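Variant surface glycoprotein MITAT 1.1 (PDB 5LY9) forms, with many other copies of itself, the dense surface coat of the parasite, whose antigenic variation lets the trypanosome evade the host immune response. Local coordinates at residues V344-G347 and D348-S351; T333-L337 and G338-D342. All coordinates share one frame; numbering follows the deposited sequence.

Contact 1: V344-G347 and D348-S351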
loop_
_atom_site.group_PDB
_atom_site.type_symbol
_atom_site.label_atom_id
_atom_site.label_comp_id
_atom_site.label_asym_id
_atom_site.label_seq_id
_atom_site.Cartn_x
_atom_site.Cartn_y
_atom_site.Cartn_z
ATOM N N VAL A 344 -15.379 17.739 5.151
ATOM C CA VAL A 344 -16.425 18.094 4.199
ATOM C C VAL A 344 -17.310 19.178 4.789
ATOM O O VAL A 344 -17.609 20.212 4.149
ATOM C CB VAL A 344 -17.286 16.836 3.816
ATOM C CG1 VAL A 344 -18.490 17.257 3.011
ATOM C CG2 VAL A 344 -16.416 15.916 3.039
ATOM N N GLU A 345 -17.729 18.979 6.026
ATOM C CA GLU A 345 -18.476 20.049 6.709
ATOM C C GLU A 345 -17.773 21.371 6.755
ATOM O O GLU A 345 -18.398 22.404 6.525
ATOM C CB GLU A 345 -18.795 19.689 8.160
ATOM C CG GLU A 345 -19.797 18.552 8.245
ATOM C CD GLU A 345 -20.159 18.149 9.681
ATOM O OE1 GLU A 345 -19.900 18.940 10.637
ATOM O OE2 GLU A 345 -20.673 16.958 9.840
ATOM N N LEU A 346 -16.485 21.339 7.071
ATOM C CA LEU A 346 -15.724 22.589 7.192
ATOM C C LEU A 346 -15.587 23.279 5.859
ATOM O O LEU A 346 -15.702 24.474 5.760
ATOM C CB LEU A 346 -14.356 22.327 7.797
ATOM C CG LEU A 346 -14.493 22.012 9.283
ATOM C CD1 LEU A 346 -13.199 21.375 9.748
ATOM C CD2 LEU A 346 -14.810 23.248 10.181
ATOM N N GLY A 347 -15.337 22.492 4.802
ATOM C CA GLY A 347 -15.360 22.999 3.430
ATOM C C GLY A 347 -16.661 23.715 3.049
ATOM O O GLY A 347 -16.628 24.787 2.425
ATOM N N ASP A 348 -17.793 23.153 3.405
ATOM C CA ASP A 348 -19.084 23.795 3.173
ATOM C C ASP A 348 -19.183 25.149 3.941
ATOM O O ASP A 348 -19.656 26.174 3.398
ATOM C CB ASP A 348 -20.237 22.932 3.717
ATOM C CG ASP A 348 -20.590 21.745 2.850
ATOM O OD1 ASP A 348 -20.012 21.505 1.770
ATOM O OD2 ASP A 348 -21.516 20.987 3.329
ATOM N N ILE A 349 -18.768 25.152 5.218
ATOM C CA ILE A 349 -18.849 26.370 5.996
ATOM C C ILE A 349 -17.949 27.477 5.378
ATOM O O ILE A 349 -18.365 28.636 5.265
ATOM C CB ILE A 349 -18.456 26.110 7.473
ATOM C CG1 ILE A 349 -19.555 25.256 8.183
ATOM C CG2 ILE A 349 -18.297 27.395 8.227
ATOM C CD1 ILE A 349 -19.031 24.495 9.385
ATOM N N LEU A 350 -16.740 27.123 5.019
ATOM C CA LEU A 350 -15.855 28.080 4.365
ATOM C C LEU A 350 -16.457 28.594 3.069
ATOM O O LEU A 350 -16.404 29.819 2.819
ATOM C CB LEU A 350 -14.481 27.566 4.130
ATOM C CG LEU A 350 -13.503 28.557 3.491
ATOM C CD1 LEU A 350 -13.399 29.818 4.393
ATOM C CD2 LEU A 350 -12.156 27.902 3.322
ATOM N N SER A 351 -17.021 27.703 2.284
ATOM C CA SER A 351 -17.650 28.142 1.031
ATOM C C SER A 351 -18.731 29.204 1.257
ATOM O O SER A 351 -18.797 30.192 0.547
ATOM C CB SER A 351 -18.209 26.946 0.308
ATOM O OG SER A 351 -17.199 25.969 0.035
#
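The first two turns of helix 343-367, a helix of the elongated N-terminal, A-type domain of the variant surface glycoprotein, are held by the i to i+4 ladder in which residues 348-351 bond back to residues 344-347. Leu350 N reaches Leu346 O at 2.9 Å with an N-H...O angle of 172°, and flanking bonds run from Asp348 N to Val344 O and from Ile349 N to Glu345 O. The last rung is doubled. Gly347 O accepts both Ser351 N, at 2.9 Å, and Ser351 OG, at 2.7 Å, the two donors arriving from opposite faces of the carbonyl plane. With chi1 at -58°, OG lies beside its own backbone N and is swung back onto the preceding turn, which lets a serine sit buried in a helix with its hydroxyl satisfied; the same OG also bonds Arg69 of the second subunit. Along another side of the helix Leu346 CD2 comes within 4.5 Å of Ile349 CD1, a loose apolar contact continued by Ala44, Tyr47 and Ile51 of helix 24-55. Gly347, lacking a side chain, adds no bulk to this buried turn. Asp348 OD2 forms a salt bridge with Arg74 NH1 of the second subunit, while Glu345 OE1 forms one with Arg331 of its own chain. Leu346 and Ile349 thus face their own chain, Leu350 touches both subunits, and Asp348 and Ser351 carry polar bonds to the second subunit, where the buried carboxylate is probably kept ionised by its arginine partner.

Contact 2: T333-L337 and G338-D342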
loop_
_atom_site.group_PDB
_atom_site.type_symbol
_atom_site.label_atom_id
_atom_site.label_comp_id
_atom_site.label_asym_id
_atom_site.label_seq_id
_atom_site.Cartn_x
_atom_site.Cartn_y
_atom_site.Cartn_z
ATOM N N THR A 333 -28.027 23.365 13.871
ATOM C CA THR A 333 -27.759 23.933 15.200
ATOM C C THR A 333 -26.424 24.631 15.232
ATOM O O THR A 333 -25.534 24.312 14.396
ATOM C CB THR A 333 -27.776 22.820 16.246
ATOM O OG1 THR A 333 -26.815 21.832 15.895
ATOM C CG2 THR A 333 -29.180 22.151 16.250
ATOM N N GLU A 334 -26.281 25.605 16.121
ATOM C CA GLU A 334 -25.012 26.337 16.249
ATOM C C GLU A 334 -23.945 25.410 16.813
ATOM O O GLU A 334 -24.275 24.445 17.516
ATOM C CB GLU A 334 -25.138 27.546 17.128
ATOM C CG GLU A 334 -25.228 27.181 18.588
ATOM C CD GLU A 334 -25.220 28.388 19.488
ATOM O OE1 GLU A 334 -25.596 29.464 18.982
ATOM O OE2 GLU A 334 -24.808 28.244 20.674
ATOM N N ALA A 335 -22.685 25.696 16.512
ATOM C CA ALA A 335 -21.560 24.980 17.136
ATOM C C ALA A 335 -20.241 25.777 17.077
ATOM O O ALA A 335 -19.986 26.468 16.130
ATOM C CB ALA A 335 -21.362 23.641 16.464
ATOM N N PRO A 336 -19.379 25.611 18.066
ATOM C CA PRO A 336 -18.115 26.281 18.011
ATOM C C PRO A 336 -17.178 25.494 17.071
ATOM O O PRO A 336 -17.275 24.292 16.932
ATOM C CB PRO A 336 -17.659 26.250 19.447
ATOM C CG PRO A 336 -18.194 25.006 20.007
ATOM C CD PRO A 336 -19.465 24.696 19.214
ATOM N N LEU A 337 -16.285 26.196 16.387
ATOM C CA LEU A 337 -15.388 25.557 15.436
ATOM C C LEU A 337 -14.640 24.427 16.060
ATOM O O LEU A 337 -14.367 23.418 15.410
ATOM C CB LEU A 337 -14.407 26.579 14.802
ATOM C CG LEU A 337 -14.989 27.466 13.701
ATOM C CD1 LEU A 337 -14.079 28.609 13.279
ATOM C CD2 LEU A 337 -15.332 26.593 12.480
ATOM N N GLY A 338 -14.228 24.617 17.309
ATOM C CA GLY A 338 -13.534 23.574 18.040
ATOM C C GLY A 338 -14.324 22.243 18.128
ATOM O O GLY A 338 -13.710 21.231 18.378
ATOM N N LYS A 339 -15.626 22.228 17.894
ATOM C CA LYS A 339 -16.343 20.931 17.874
ATOM C C LYS A 339 -16.629 20.410 16.498
ATOM O O LYS A 339 -17.345 19.405 16.375
ATOM C CB LYS A 339 -17.643 21.078 18.624
ATOM C CG LYS A 339 -17.382 21.134 20.133
ATOM C CD LYS A 339 -18.633 21.561 20.863
ATOM C CE LYS A 339 -18.682 21.072 22.315
ATOM N NZ LYS A 339 -19.868 21.693 22.965
ATOM N N ILE A 340 -16.136 21.071 15.443
ATOM C CA ILE A 340 -16.502 20.647 14.076
ATOM C C ILE A 340 -15.186 20.149 13.486
ATOM O O ILE A 340 -14.247 20.922 13.382
ATOM C CB ILE A 340 -17.003 21.856 13.226
ATOM C CG1 ILE A 340 -18.231 22.496 13.885
ATOM C CG2 ILE A 340 -17.305 21.415 11.813
ATOM C CD1 ILE A 340 -18.684 23.842 13.346
ATOM N N HIS A 341 -15.099 18.878 13.220
ATOM C CA HIS A 341 -13.824 18.263 12.756
ATOM C C HIS A 341 -13.885 17.711 11.307
ATOM O O HIS A 341 -12.829 17.499 10.697
ATOM C CB HIS A 341 -13.432 17.144 13.725
ATOM C CG HIS A 341 -14.363 15.978 13.700
ATOM N ND1 HIS A 341 -14.276 14.962 12.762
ATOM C CD2 HIS A 341 -15.447 15.696 14.464
ATOM C CE1 HIS A 341 -15.286 14.123 12.936
ATOM N NE2 HIS A 341 -15.988 14.525 13.990
ATOM N N ASP A 342 -15.088 17.515 10.778
ATOM C CA ASP A 342 -15.249 16.862 9.500
ATOM C C ASP A 342 -14.832 17.799 8.397
ATOM O O ASP A 342 -15.389 18.905 8.284
ATOM C CB ASP A 342 -16.671 16.412 9.323
ATOM C CG ASP A 342 -16.881 15.680 8.037
ATOM O OD1 ASP A 342 -16.495 14.478 7.933
ATOM O OD2 ASP A 342 -17.343 16.312 7.084
#
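Leu337 O accepts two hydrogen bonds, one from Ile340 N at 2.9 Å and one from Lys48 NZ of helix 24-55. One residue earlier, Pro336 O takes Lys339 N at 2.8 Å, so two successive i to i+3 bonds wind the chain into a short 3-10 turn as it leaves strand 335-336. Both amides stand above the carbonyl planes, Ile340 N by 59°. Proline has no N-H to give, but its carbonyl can still accept, and its ring supplies a compact apolar surface: Lys339 CD rests 3.6 Å from both Pro336 CG and Pro336 CD. The extended lysine chain crosses the ring obliquely and touches a mannose of the attached glycan. Gly338, at the bend, has an N-acetylglucosamine and a mannose beside it, and its lack of a side chain suits so close an approach. On the inner side Ile340 CD1 reaches Ala335 CB at 4.1 Å and Leu337 CD2 at 4.4 Å; chi1 of -59° sets CG1 beside the backbone N, from where the chain extends back toward the strand. The turn therefore divides its chemistry, with branched aliphatic groups buried inward, a lysine touching the sugar, and a carbonyl whose negative end is probably stabilised by the ammonium of Lys48.

Contact 2 comes first along the chain: strand 335-336, paired antiparallel with strand 323-324, runs into the 3-10 turn of residues 337-339, and Asp342 then caps helix 343-367, whose opening turns form contact 1. The centres lie 11 Å apart, and the two meet directly, with Ile340 CG2 3.5 Å from Leu346 CD2 and Ile340 CD1 4.0 Å from Ile349 CD1. The side chain of Asp342 bonds Glu345 N, joining the loop to the helix start. Both contacts also lean on helix 24-55, through Lys48 and Tyr47. A short piece of the A-type family region therefore passes from a glycan-flanked turn to a helix that faces the second subunit of the dimer.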